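Local coordinates for glycosyl hydrolase family 62 protein (Coprinopsis cinerea, PDB 5B6T), which hydrolyses alpha-L-arabinofuranosides as a family 62 glycoside hydrolase, probably removing arabinose side groups from arabinoxylan, at residues H140-W145 and L193-N198; A105-P110 and G117-R122; S4-S9 and T310-A315; F89-L94 and T169-F174. All blocks are in the same frame, centred on the assembly; numbering follows the deposited sequence.

Interaction 1: H140-W145 and L193-N198; sequences HWVDMW and LFEAAN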
loop_
_atom_site.group_PDB
_atom_site.type_symbol
_atom_site.label_atom_id
_atom_site.label_comp_id
_atom_site.label_asym_id
_atom_site.label_seq_id
_atom_site.Cartn_x
_atom_site.Cartn_y
_atom_site.Cartn_z
ATOM N N HIS A 140 15.128 6.571 -0.311
ATOM C CA HIS A 140 14.199 7.134 0.665
ATOM C C HIS A 140 13.556 5.988 1.403
ATOM O O HIS A 140 13.235 4.989 0.784
ATOM C CB HIS A 140 13.106 7.916 -0.057
ATOM C CG HIS A 140 13.650 9.030 -0.878
ATOM N ND1 HIS A 140 13.905 10.274 -0.343
ATOM C CD2 HIS A 140 14.033 9.079 -2.175
ATOM C CE1 HIS A 140 14.448 11.038 -1.280
ATOM N NE2 HIS A 140 14.496 10.350 -2.407
ATOM N N TRP A 141 13.426 6.109 2.714
ATOM C CA TRP A 141 12.835 5.092 3.551
ATOM C C TRP A 141 11.314 5.247 3.536
ATOM O O TRP A 141 10.763 6.198 4.133
ATOM C CB TRP A 141 13.403 5.213 4.951
ATOM C CG TRP A 141 13.005 4.123 5.866
ATOM C CD1 TRP A 141 12.684 2.836 5.551
ATOM C CD2 TRP A 141 13.007 4.188 7.284
ATOM N NE1 TRP A 141 12.435 2.110 6.678
ATOM C CE2 TRP A 141 12.617 2.920 7.767
ATOM C CE3 TRP A 141 13.267 5.205 8.204
ATOM C CZ2 TRP A 141 12.493 2.656 9.122
ATOM C CZ3 TRP A 141 13.137 4.933 9.548
ATOM C CH2 TRP A 141 12.766 3.668 9.996
ATOM N N VAL A 142 10.638 4.306 2.856
ATOM C CA VAL A 142 9.247 4.477 2.501
ATOM C C VAL A 142 8.443 3.189 2.619
ATOM O O VAL A 142 8.988 2.108 2.693
ATOM C CB VAL A 142 9.090 5.057 1.061
ATOM C CG1 VAL A 142 9.735 6.440 0.995
ATOM C CG2 VAL A 142 9.592 4.115 -0.040
ATOM N N ASP A 143 7.118 3.372 2.639
ATOM C CA ASP A 143 6.132 2.307 2.382
ATOM C C ASP A 143 6.146 1.216 3.440
ATOM O O ASP A 143 6.545 0.060 3.200
ATOM C CB ASP A 143 6.281 1.782 0.941
ATOM C CG ASP A 143 6.114 2.885 -0.078
ATOM O OD1 ASP A 143 5.485 3.909 0.258
ATOM O OD2 ASP A 143 6.569 2.743 -1.233
ATOM N N MET A 144 5.704 1.639 4.612
ATOM C CA MET A 144 5.729 0.840 5.830
ATOM C C MET A 144 4.514 -0.068 5.856
ATOM O O MET A 144 3.384 0.408 5.675
ATOM C CB MET A 144 5.694 1.783 7.042
ATOM C CG MET A 144 6.672 2.936 6.966
ATOM S SD MET A 144 8.380 2.387 6.900
ATOM C CE MET A 144 9.205 3.947 6.539
ATOM N N TRP A 145 4.743 -1.357 6.113
ATOM C CA TRP A 145 3.671 -2.350 6.068
ATOM C C TRP A 145 3.777 -3.356 7.199
ATOM O O TRP A 145 4.816 -4.040 7.334
ATOM C CB TRP A 145 3.725 -3.065 4.711
ATOM C CG TRP A 145 2.652 -4.099 4.544
ATOM C CD1 TRP A 145 2.675 -5.405 4.980
ATOM C CD2 TRP A 145 1.409 -3.932 3.879
ATOM N NE1 TRP A 145 1.509 -6.018 4.661
ATOM C CE2 TRP A 145 0.713 -5.151 3.962
ATOM C CE3 TRP A 145 0.812 -2.867 3.214
ATOM C CZ2 TRP A 145 -0.573 -5.321 3.422
ATOM C CZ3 TRP A 145 -0.449 -3.034 2.702
ATOM C CH2 TRP A 145 -1.119 -4.256 2.782
ATOM N N LEU A 193 12.979 -3.842 -7.837
ATOM C CA LEU A 193 12.408 -4.040 -6.496
ATOM C C LEU A 193 12.390 -2.678 -5.816
ATOM O O LEU A 193 13.187 -2.373 -4.922
ATOM C CB LEU A 193 13.230 -5.068 -5.729
ATOM C CG LEU A 193 12.572 -5.652 -4.480
ATOM C CD1 LEU A 193 11.497 -6.660 -4.848
ATOM C CD2 LEU A 193 13.608 -6.284 -3.561
ATOM N N PHE A 194 11.477 -1.832 -6.286
ATOM C CA PHE A 194 11.614 -0.398 -6.041
ATOM C C PHE A 194 10.942 0.090 -4.769
ATOM O O PHE A 194 11.604 0.637 -3.893
ATOM C CB PHE A 194 11.164 0.401 -7.258
ATOM C CG PHE A 194 11.564 1.848 -7.191
ATOM C CD1 PHE A 194 12.905 2.210 -7.200
ATOM C CD2 PHE A 194 10.617 2.838 -7.129
ATOM C CE1 PHE A 194 13.270 3.548 -7.111
ATOM C CE2 PHE A 194 10.978 4.174 -7.065
ATOM C CZ PHE A 194 12.303 4.531 -7.043
ATOM N N GLU A 195 9.635 -0.084 -4.644
ATOM C CA GLU A 195 8.954 0.358 -3.415
ATOM C C GLU A 195 7.576 -0.295 -3.330
ATOM O O GLU A 195 7.279 -1.214 -4.109
ATOM C CB GLU A 195 8.846 1.888 -3.409
ATOM C CG GLU A 195 8.048 2.467 -4.574
ATOM C CD GLU A 195 8.165 3.967 -4.760
ATOM O OE1 GLU A 195 8.825 4.684 -4.001
ATOM O OE2 GLU A 195 7.548 4.519 -5.706
ATOM N N ALA A 196 6.788 0.108 -2.345
ATOM C CA ALA A 196 5.360 -0.212 -2.268
ATOM C C ALA A 196 5.099 -1.709 -2.165
ATOM O O ALA A 196 4.309 -2.277 -2.924
ATOM C CB ALA A 196 4.613 0.390 -3.447
ATOM N N ALA A 197 5.638 -2.303 -1.117
ATOM C CA ALA A 197 5.300 -3.687 -0.776
ATOM C C ALA A 197 3.844 -3.834 -0.270
ATOM O O ALA A 197 3.300 -2.949 0.363
ATOM C CB ALA A 197 6.258 -4.238 0.265
ATOM N N ASN A 198 3.243 -4.976 -0.606
ATOM C CA ASN A 198 2.088 -5.517 0.115
ATOM C C ASN A 198 2.416 -6.939 0.520
ATOM O O ASN A 198 3.054 -7.685 -0.236
ATOM C CB ASN A 198 0.801 -5.604 -0.731
ATOM C CG ASN A 198 0.392 -4.301 -1.394
ATOM O OD1 ASN A 198 0.461 -4.198 -2.620
ATOM N ND2 ASN A 198 -0.120 -3.355 -0.622
HETATM O O HOH W 1 7.430 -1.386 0.955
HETATM O O HOH W 2 4.109 -0.825 1.827
#
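Glu195 is the first residue of 193-198 to meet Val142 and Asp143. Its CB lies 3.3 Å from Asp143 OD2, while Val142 CG2 comes near both that CB and OE1. CG lies between the backbone N and the carbonyl carbon (chi1 61°), the chain beyond is extended, and Glu195 OE1 is 4.1 Å from Asp143 OD2. Two like-charged groups are close together, their planes well turned from each other, and Arg221 forms a salt bridge with Glu195 OE2, which probably offsets the repulsion. At Ala196 the backbone N makes a weak hydrogen bond of 2.9 Å to Asp143 OD2, bent to 122° at the hydrogen. Ala197 is joined through solvent: one water accepts from its N and donates to Asp143 O at 2.8 Å, and a second lies 2.7 Å from Ala197 O. At Asn198 the contact turns aromatic. Its CA sits over the centre of the six-membered ring of Trp145, 4.0 Å from the centroid, in a CH-pi contact, and its amide stands nearly perpendicular to that ring. Tyr286 and Gly266 hold the amide, whereas Trp145 NE1 bonds to Val199 O. The strand axes run almost parallel, 11° apart, as expected for the innermost strands of neighbouring blades in a five-bladed beta-propeller. Glycerol bonded to Asp143 OD1 and lead beside the Glu195 side chain mark a central pocket, consistent with the active site of family 62.

Interaction 2: A105-P110 and G117-R122; sequences AYSTNP and GWTAPR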
loop_
_atom_site.group_PDB
_atom_site.type_symbol
_atom_site.label_atom_id
_atom_site.label_comp_id
_atom_site.label_asym_id
_atom_site.label_seq_id
_atom_site.Cartn_x
_atom_site.Cartn_y
_atom_site.Cartn_z
ATOM N N ALA A 105 6.131 5.237 11.168
ATOM C CA ALA A 105 5.205 5.847 12.126
ATOM C C ALA A 105 3.841 5.201 12.178
ATOM O O ALA A 105 3.446 4.415 11.281
ATOM C CB ALA A 105 5.061 7.323 11.828
ATOM N N TYR A 106 3.098 5.521 13.243
ATOM C CA TYR A 106 1.731 5.062 13.341
ATOM C C TYR A 106 0.874 5.966 14.206
ATOM O O TYR A 106 1.394 6.670 15.097
ATOM C CB TYR A 106 1.668 3.636 13.908
ATOM C CG TYR A 106 2.152 3.549 15.347
ATOM C CD1 TYR A 106 3.514 3.386 15.622
ATOM C CD2 TYR A 106 1.265 3.662 16.409
ATOM C CE1 TYR A 106 3.980 3.332 16.919
ATOM C CE2 TYR A 106 1.712 3.585 17.727
ATOM C CZ TYR A 106 3.062 3.450 17.960
ATOM O OH TYR A 106 3.536 3.381 19.259
ATOM N N SER A 107 -0.427 5.941 13.914
ATOM C CA SER A 107 -1.475 6.516 14.758
ATOM C C SER A 107 -2.445 5.413 15.157
ATOM O O SER A 107 -2.538 4.377 14.492
ATOM C CB SER A 107 -2.233 7.624 14.011
ATOM O OG SER A 107 -1.369 8.683 13.695
ATOM N N THR A 108 -3.202 5.647 16.210
ATOM C CA THR A 108 -4.243 4.717 16.612
ATOM C C THR A 108 -5.580 5.430 16.740
ATOM O O THR A 108 -5.637 6.653 16.793
ATOM C CB THR A 108 -3.929 4.012 17.939
ATOM O OG1 THR A 108 -3.823 4.977 18.993
ATOM C CG2 THR A 108 -2.648 3.227 17.797
ATOM N N ASN A 109 -6.643 4.638 16.796
ATOM C CA ASN A 109 -8.012 5.144 16.846
ATOM C C ASN A 109 -8.954 4.002 17.193
ATOM O O ASN A 109 -8.954 2.986 16.506
ATOM C CB ASN A 109 -8.390 5.727 15.470
ATOM C CG ASN A 109 -9.635 6.586 15.499
ATOM O OD1 ASN A 109 -10.496 6.468 16.382
ATOM N ND2 ASN A 109 -9.746 7.443 14.515
ATOM N N PRO A 110 -9.788 4.151 18.233
ATOM C CA PRO A 110 -10.726 3.071 18.516
ATOM C C PRO A 110 -11.834 2.935 17.485
ATOM O O PRO A 110 -12.516 1.927 17.511
ATOM C CB PRO A 110 -11.315 3.459 19.876
ATOM C CG PRO A 110 -11.117 4.903 19.986
ATOM C CD PRO A 110 -9.839 5.215 19.254
ATOM N N GLY A 117 -10.181 11.411 15.210
ATOM C CA GLY A 117 -9.584 10.729 16.362
ATOM C C GLY A 117 -8.185 10.182 16.187
ATOM O O GLY A 117 -7.573 9.745 17.161
ATOM N N TRP A 118 -7.649 10.203 14.971
ATOM C CA TRP A 118 -6.303 9.630 14.782
ATOM C C TRP A 118 -5.239 10.392 15.554
ATOM O O TRP A 118 -5.103 11.620 15.436
ATOM C CB TRP A 118 -5.965 9.565 13.310
ATOM C CG TRP A 118 -6.808 8.552 12.574
ATOM C CD1 TRP A 118 -7.876 8.802 11.748
ATOM C CD2 TRP A 118 -6.664 7.131 12.618
ATOM N NE1 TRP A 118 -8.405 7.630 11.281
ATOM C CE2 TRP A 118 -7.677 6.581 11.799
ATOM C CE3 TRP A 118 -5.768 6.275 13.252
ATOM C CZ2 TRP A 118 -7.816 5.202 11.614
ATOM C CZ3 TRP A 118 -5.900 4.916 13.082
ATOM C CH2 TRP A 118 -6.898 4.389 12.227
ATOM N N THR A 119 -4.454 9.644 16.325
ATOM C CA THR A 119 -3.472 10.223 17.232
ATOM C C THR A 119 -2.319 10.897 16.509
ATOM O O THR A 119 -2.023 10.617 15.351
ATOM C CB THR A 119 -2.915 9.152 18.197
ATOM O OG1 THR A 119 -2.389 8.026 17.447
ATOM C CG2 THR A 119 -3.967 8.673 19.148
ATOM N N ALA A 120 -1.637 11.798 17.221
ATOM C CA ALA A 120 -0.391 12.354 16.762
ATOM C C ALA A 120 0.637 11.219 16.573
ATOM O O ALA A 120 0.581 10.239 17.279
ATOM C CB ALA A 120 0.134 13.352 17.791
ATOM N N PRO A 121 1.566 11.363 15.611
ATOM C CA PRO A 121 2.412 10.224 15.250
ATOM C C PRO A 121 3.306 9.726 16.386
ATOM O O PRO A 121 3.855 10.541 17.191
ATOM C CB PRO A 121 3.280 10.761 14.125
ATOM C CG PRO A 121 2.530 11.898 13.549
ATOM C CD PRO A 121 1.780 12.503 14.713
ATOM N N ARG A 122 3.420 8.401 16.469
ATOM C CA ARG A 122 4.478 7.728 17.254
ATOM C C ARG A 122 5.324 6.918 16.273
ATOM O O ARG A 122 4.892 6.687 15.140
ATOM C CB ARG A 122 3.874 6.837 18.350
ATOM C CG ARG A 122 3.266 7.641 19.500
ATOM C CD ARG A 122 2.502 6.720 20.437
ATOM N NE ARG A 122 1.887 7.424 21.570
ATOM C CZ ARG A 122 2.007 7.090 22.861
ATOM N NH1 ARG A 122 2.723 6.031 23.245
ATOM N NH2 ARG A 122 1.385 7.828 23.784
HETATM O O HOH W 3 0.362 7.496 17.534
#
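Tyr106 and Arg122 exchange both backbone bonds of an antiparallel hydrogen-bonded pair: Tyr106 N reaches Arg122 O at 2.9 Å, and Arg122 N meets Tyr106 O at 3.0 Å along a nearly straight line (177°). A third backbone bond, from Thr119 N to Thr108 O, is longer at 3.3 Å. Hydroxyls serve the stretch between these bonds. Ser107 OG, which also bonds to Tyr99 OH, donates to Thr119 O at 2.6 Å. Thr119 OG1 lies between its own backbone N and carbonyl carbon (chi1 55°); it accepts from Thr108 N at 2.8 Å and donates to a water that in turn donates to Tyr106 O and Ala120 O. This is the outer side of one four-stranded antiparallel propeller blade, where strand 104-109 is followed by a loop that returns along it and becomes the outermost strand at Arg122. Two CH-pi contacts supply the apolar part. Arg122 CB rests over a face of the Tyr106 ring, 4.0 Å from its centroid, and the extended arginine chain carries CD past the phenolic OH. Asn109 CB lies over the six-membered ring of Trp118, 3.4 Å from the centroid. Its ND2 sits over the five-membered ring, nearly equidistant from its five atoms, with the amide plane turned 84° from the indole; Asn114 O accepts from ND2, and Asp111 N bonds OD1. At the edge of the same indole, Ser107 O comes 3.7 Å from CZ3.

Interaction 3: S4-S9 and T310-A315; sequences SFRWSS and TQTNSA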
loop_
_atom_site.group_PDB
_atom_site.type_symbol
_atom_site.label_atom_id
_atom_site.label_comp_id
_atom_site.label_asym_id
_atom_site.label_seq_id
_atom_site.Cartn_x
_atom_site.Cartn_y
_atom_site.Cartn_z
ATOM N N SER A 4 -0.626 -16.762 -12.859
ATOM C CA SER A 4 -0.682 -15.659 -13.816
ATOM C C SER A 4 -1.981 -14.912 -13.540
ATOM O O SER A 4 -2.892 -15.450 -12.906
ATOM C CB SER A 4 -0.629 -16.128 -15.280
ATOM O OG SER A 4 -1.774 -16.877 -15.603
ATOM N N PHE A 5 -2.033 -13.653 -13.983
ATOM C CA PHE A 5 -3.155 -12.770 -13.700
ATOM C C PHE A 5 -3.625 -12.012 -14.910
ATOM O O PHE A 5 -2.855 -11.640 -15.768
ATOM C CB PHE A 5 -2.765 -11.783 -12.584
ATOM C CG PHE A 5 -2.435 -12.470 -11.317
ATOM C CD1 PHE A 5 -3.438 -12.776 -10.410
ATOM C CD2 PHE A 5 -1.154 -12.970 -11.091
ATOM C CE1 PHE A 5 -3.136 -13.497 -9.262
ATOM C CE2 PHE A 5 -0.871 -13.687 -9.954
ATOM C CZ PHE A 5 -1.861 -13.937 -9.042
ATOM N N ARG A 6 -4.935 -11.790 -14.961
ATOM C CA ARG A 6 -5.543 -10.867 -15.896
ATOM C C ARG A 6 -6.560 -10.016 -15.163
ATOM O O ARG A 6 -7.251 -10.485 -14.255
ATOM C CB ARG A 6 -6.191 -11.604 -17.073
ATOM C CG ARG A 6 -5.089 -12.097 -18.008
ATOM C CD ARG A 6 -5.593 -12.497 -19.373
ATOM N NE ARG A 6 -6.415 -11.450 -19.971
ATOM C CZ ARG A 6 -5.997 -10.335 -20.561
ATOM N NH1 ARG A 6 -4.716 -10.027 -20.700
ATOM N NH2 ARG A 6 -6.920 -9.515 -21.051
ATOM N N TRP A 7 -6.668 -8.764 -15.589
ATOM C CA TRP A 7 -7.502 -7.775 -14.888
ATOM C C TRP A 7 -8.324 -6.964 -15.866
ATOM O O TRP A 7 -7.945 -6.768 -17.039
ATOM C CB TRP A 7 -6.652 -6.759 -14.103
ATOM C CG TRP A 7 -5.611 -7.344 -13.225
ATOM C CD1 TRP A 7 -4.321 -7.600 -13.568
ATOM C CD2 TRP A 7 -5.762 -7.739 -11.853
ATOM N NE1 TRP A 7 -3.662 -8.128 -12.491
ATOM C CE2 TRP A 7 -4.519 -8.226 -11.428
ATOM C CE3 TRP A 7 -6.831 -7.743 -10.953
ATOM C CZ2 TRP A 7 -4.306 -8.712 -10.126
ATOM C CZ3 TRP A 7 -6.629 -8.193 -9.663
ATOM C CH2 TRP A 7 -5.361 -8.679 -9.257
ATOM N N SER A 8 -9.409 -6.405 -15.330
ATOM C CA SER A 8 -10.181 -5.351 -15.971
ATOM C C SER A 8 -10.167 -4.129 -15.057
ATOM O O SER A 8 -10.515 -4.233 -13.871
ATOM C CB SER A 8 -11.632 -5.792 -16.212
ATOM O OG SER A 8 -12.383 -4.708 -16.754
ATOM N N SER A 9 -9.754 -2.994 -15.606
ATOM C CA SER A 9 -9.653 -1.762 -14.851
ATOM C C SER A 9 -10.828 -0.849 -15.072
ATOM O O SER A 9 -11.295 -0.659 -16.207
ATOM C CB SER A 9 -8.393 -0.985 -15.208
ATOM O OG SER A 9 -8.288 0.196 -14.392
ATOM N N THR A 310 -10.279 -5.420 -11.374
ATOM C CA THR A 310 -11.048 -6.602 -11.028
ATOM C C THR A 310 -10.485 -7.799 -11.796
ATOM O O THR A 310 -10.312 -7.737 -12.999
ATOM C CB THR A 310 -12.528 -6.387 -11.384
ATOM O OG1 THR A 310 -13.055 -5.286 -10.628
ATOM C CG2 THR A 310 -13.336 -7.602 -11.076
ATOM N N GLN A 311 -10.142 -8.859 -11.085
ATOM C CA GLN A 311 -9.519 -10.004 -11.737
ATOM C C GLN A 311 -10.514 -10.674 -12.697
ATOM O O GLN A 311 -11.670 -10.908 -12.318
ATOM C CB GLN A 311 -9.061 -11.013 -10.693
ATOM C CG GLN A 311 -8.390 -12.249 -11.254
ATOM C CD GLN A 311 -8.022 -13.235 -10.174
ATOM O OE1 GLN A 311 -8.614 -13.257 -9.107
ATOM N NE2 GLN A 311 -7.061 -14.109 -10.477
ATOM N N THR A 312 -10.037 -10.972 -13.911
ATOM C CA THR A 312 -10.842 -11.656 -14.921
ATOM C C THR A 312 -10.468 -13.118 -15.122
ATOM O O THR A 312 -11.178 -13.815 -15.864
ATOM C CB THR A 312 -10.787 -10.917 -16.273
ATOM O OG1 THR A 312 -9.439 -10.890 -16.734
ATOM C CG2 THR A 312 -11.307 -9.515 -16.117
ATOM N N ASN A 313 -9.375 -13.596 -14.515
ATOM C CA ASN A 313 -9.059 -15.025 -14.539
ATOM C C ASN A 313 -9.197 -15.629 -13.157
ATOM O O ASN A 313 -8.380 -16.458 -12.736
ATOM C CB ASN A 313 -7.655 -15.287 -15.100
ATOM C CG ASN A 313 -6.546 -14.912 -14.129
ATOM O OD1 ASN A 313 -6.629 -13.886 -13.413
ATOM N ND2 ASN A 313 -5.482 -15.712 -14.132
ATOM N N SER A 314 -10.234 -15.204 -12.430
ATOM C CA SER A 314 -10.447 -15.667 -11.063
ATOM C C SER A 314 -10.669 -17.171 -10.935
ATOM O O SER A 314 -11.372 -17.754 -11.737
ATOM C CB SER A 314 -11.672 -14.978 -10.486
ATOM O OG SER A 314 -11.955 -15.453 -9.192
ATOM N N ALA A 315 -10.090 -17.743 -9.879
ATOM C CA ALA A 315 -10.148 -19.188 -9.626
ATOM C C ALA A 315 -11.441 -19.614 -8.935
ATOM O O ALA A 315 -11.723 -20.816 -8.861
ATOM C CB ALA A 315 -8.946 -19.640 -8.797
HETATM O O HOH W 4 -8.817 -9.056 -18.605
#
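Asn313 reaches the backbone of Ser4 and Arg6 with a single amide, just beyond the strand pairing that brings the two ends of the chain together in one blade of the five-bladed propeller. Its CB points toward 4-9, and CG sits between the backbone N and the carbonyl carbon (chi1 74°), 3.6 Å from Arg6 N. From there the amide divides. OD1 accepts from Arg6 N at 3.1 Å and from Gln311 NE2 at 3.0 Å, the two donors approaching from opposite faces of the amide plane. ND2 donates to Ser4 O at 2.9 Å, with that oxygen close to the amide plane. Three bonds therefore fix the rotation of the group. Thr312 N continues the row with a bond to Arg6 O, and Ser8 and Thr310 exchange backbone bonds as an antiparallel hydrogen-bonded pair. Between these, Trp7 faces Gln311 in a non-hydrogen-bonded pair. Phe246 takes the indole NE1 through its carbonyl oxygen and meets the ring edge-to-face. On the face that carries Ser8 and Thr310, Thr312 CG2 packs against Ser8 CB at 3.7 Å. Beside the strands, a water donates to Trp7 O and lies 2.7 Å from Thr312 OG1.

Interaction 4: F89-L94 and T169-F174; sequences FAPQRL and TSLSNF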
loop_
_atom_site.group_PDB
_atom_site.type_symbol
_atom_site.label_atom_id
_atom_site.label_comp_id
_atom_site.label_asym_id
_atom_site.label_seq_id
_atom_site.Cartn_x
_atom_site.Cartn_y
_atom_site.Cartn_z
ATOM N N PHE A 89 -6.112 -3.821 15.034
ATOM C CA PHE A 89 -5.262 -4.665 15.874
ATOM C C PHE A 89 -6.133 -5.225 16.980
ATOM O O PHE A 89 -6.352 -4.598 18.033
ATOM C CB PHE A 89 -4.060 -3.908 16.440
ATOM C CG PHE A 89 -3.045 -4.811 17.072
ATOM C CD1 PHE A 89 -2.237 -5.603 16.284
ATOM C CD2 PHE A 89 -2.943 -4.928 18.455
ATOM C CE1 PHE A 89 -1.331 -6.470 16.838
ATOM C CE2 PHE A 89 -2.019 -5.789 19.025
ATOM C CZ PHE A 89 -1.222 -6.563 18.228
ATOM N N ALA A 90 -6.680 -6.399 16.708
ATOM C CA ALA A 90 -7.761 -6.954 17.530
ATOM C C ALA A 90 -7.404 -7.117 19.006
ATOM O O ALA A 90 -8.252 -6.821 19.864
ATOM C CB ALA A 90 -8.250 -8.250 16.917
ATOM N N PRO A 91 -6.168 -7.527 19.328
ATOM C CA PRO A 91 -5.865 -7.701 20.776
ATOM C C PRO A 91 -6.011 -6.423 21.618
ATOM O O PRO A 91 -6.297 -6.504 22.810
ATOM C CB PRO A 91 -4.422 -8.201 20.758
ATOM C CG PRO A 91 -4.312 -8.933 19.448
ATOM C CD PRO A 91 -5.104 -8.108 18.484
ATOM N N GLN A 92 -5.873 -5.263 20.999
ATOM C CA GLN A 92 -6.009 -3.972 21.683
ATOM C C GLN A 92 -7.314 -3.268 21.409
ATOM O O GLN A 92 -7.547 -2.187 21.951
ATOM C CB GLN A 92 -4.865 -3.048 21.273
ATOM C CG GLN A 92 -3.535 -3.562 21.754
ATOM C CD GLN A 92 -2.365 -2.832 21.161
ATOM O OE1 GLN A 92 -2.534 -1.788 20.544
ATOM N NE2 GLN A 92 -1.185 -3.355 21.376
ATOM N N ARG A 93 -8.114 -3.832 20.504
ATOM C CA ARG A 93 -9.394 -3.222 20.115
ATOM C C ARG A 93 -9.133 -1.793 19.620
ATOM O O ARG A 93 -9.874 -0.840 19.915
ATOM C CB ARG A 93 -10.400 -3.284 21.282
ATOM C CG ARG A 93 -10.743 -4.726 21.645
ATOM C CD ARG A 93 -11.441 -4.911 22.982
ATOM N NE ARG A 93 -12.524 -3.968 23.189
ATOM C CZ ARG A 93 -13.804 -4.154 22.853
ATOM N NH1 ARG A 93 -14.227 -5.267 22.248
ATOM N NH2 ARG A 93 -14.677 -3.184 23.111
ATOM N N LEU A 94 -8.050 -1.633 18.860
ATOM C CA LEU A 94 -7.688 -0.335 18.290
ATOM C C LEU A 94 -7.359 -0.516 16.813
ATOM O O LEU A 94 -6.658 -1.469 16.460
ATOM C CB LEU A 94 -6.436 0.196 18.955
ATOM C CG LEU A 94 -6.540 0.799 20.338
ATOM C CD1 LEU A 94 -5.133 1.179 20.737
ATOM C CD2 LEU A 94 -7.464 2.011 20.328
ATOM N N THR A 169 8.416 -8.227 15.993
ATOM C CA THR A 169 8.204 -8.136 17.421
ATOM C C THR A 169 7.111 -9.128 17.814
ATOM O O THR A 169 6.482 -9.701 16.948
ATOM C CB THR A 169 7.830 -6.693 17.868
ATOM O OG1 THR A 169 7.936 -6.567 19.289
ATOM C CG2 THR A 169 6.436 -6.308 17.461
ATOM N N SER A 170 6.912 -9.382 19.106
ATOM C CA SER A 170 5.813 -10.255 19.504
ATOM C C SER A 170 4.457 -9.592 19.330
ATOM O O SER A 170 4.313 -8.368 19.437
ATOM C CB SER A 170 5.954 -10.735 20.950
ATOM O OG SER A 170 5.840 -9.623 21.797
ATOM N N LEU A 171 3.437 -10.416 19.113
ATOM C CA LEU A 171 2.068 -9.923 19.100
ATOM C C LEU A 171 1.705 -9.153 20.381
ATOM O O LEU A 171 1.019 -8.141 20.311
ATOM C CB LEU A 171 1.094 -11.088 18.835
ATOM C CG LEU A 171 -0.370 -10.801 18.529
ATOM C CD1 LEU A 171 -0.519 -10.149 17.180
ATOM C CD2 LEU A 171 -1.130 -12.113 18.542
ATOM N N SER A 172 2.143 -9.625 21.559
ATOM C CA SER A 172 1.799 -8.949 22.819
ATOM C C SER A 172 2.519 -7.620 22.975
ATOM O O SER A 172 1.966 -6.704 23.568
ATOM C CB SER A 172 2.079 -9.839 24.057
ATOM O OG SER A 172 3.410 -10.307 24.042
ATOM N N ASN A 173 3.727 -7.473 22.430
ATOM C CA ASN A 173 4.475 -6.218 22.611
ATOM C C ASN A 173 4.174 -5.118 21.577
ATOM O O ASN A 173 4.446 -3.949 21.843
ATOM C CB ASN A 173 5.977 -6.458 22.591
ATOM C CG ASN A 173 6.487 -7.084 23.876
ATOM O OD1 ASN A 173 5.871 -6.959 24.936
ATOM N ND2 ASN A 173 7.616 -7.758 23.786
ATOM N N PHE A 174 3.635 -5.532 20.421
ATOM C CA PHE A 174 3.259 -4.599 19.350
ATOM C C PHE A 174 2.515 -3.408 19.978
ATOM O O PHE A 174 1.615 -3.604 20.794
ATOM C CB PHE A 174 2.417 -5.287 18.281
ATOM C CG PHE A 174 2.031 -4.378 17.143
ATOM C CD1 PHE A 174 2.873 -4.217 16.059
ATOM C CD2 PHE A 174 0.839 -3.670 17.176
ATOM C CE1 PHE A 174 2.521 -3.345 15.017
ATOM C CE2 PHE A 174 0.495 -2.793 16.143
ATOM C CZ PHE A 174 1.345 -2.632 15.069
HETATM O O HOH W 5 -0.967 -6.054 22.655
#
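The Phe89 ring is covered on both faces. Phe174 CD2 lies over its centre, 3.5 Å above the plane, and Pro91 CD takes the opposite face, displaced toward the rim. In the plane at the edge are Leu171 O, 3.4 Å from Phe89 CZ, Gln92 CB and a water. The contact joins neighbouring blades of the beta-propeller: the tight turn between strands 82-89 and 94-100, with its 3-10 segment and a G1 beta bulge at Arg93 and Leu94, meets the bend that follows strand 163-170 in the next blade. The two phenyl rings are oblique, their planes 31° apart, and Phe89 CE1 comes 3.6 Å from Phe174 CD2. The two side chains slide past each other in opposite directions. Leu171 CD1 adds an apolar contact of 3.8 Å to Phe89 CE1. Phe89, Leu171 and Phe174 all touch Cys153, which is disulfide-bonded to Cys148. At the rim, Gln92 runs extended beyond CG, and Tyr96 OH bonds to its OE1. The bend itself is an ST motif, Ser170 OG accepting from Asn173 N. Gln92 NE2 donates to Phe174 O at 2.9 Å, bent to 131° at the hydrogen, and also to the ring-edge water at 3.0 Å; that water donates in turn to Ser172 O.

Together these contacts illustrate how a propeller is built: within a blade, between blades, and where the chain ends meet. Interaction 1 lies innermost, its centre about 8 Å from that of the chain, and lines what is probably the active-site pocket, the side chain of Glu195 being about 3 Å from lead. Interactions 2 and 4 sit farther out, their centres about 14 Å apart, and touch where Leu94 CD2 packs 3.8 Å from Pro110 N. Interactions 1 and 4 both reach the sheet of strands 142-148 and 163-170, from which interaction 1 leads to strand 195-202 and interaction 4 to the turn 89-94; their centres are about 23 Å apart. Interaction 3, about 35 Å centre to centre from interaction 2, encloses the other three in sequence.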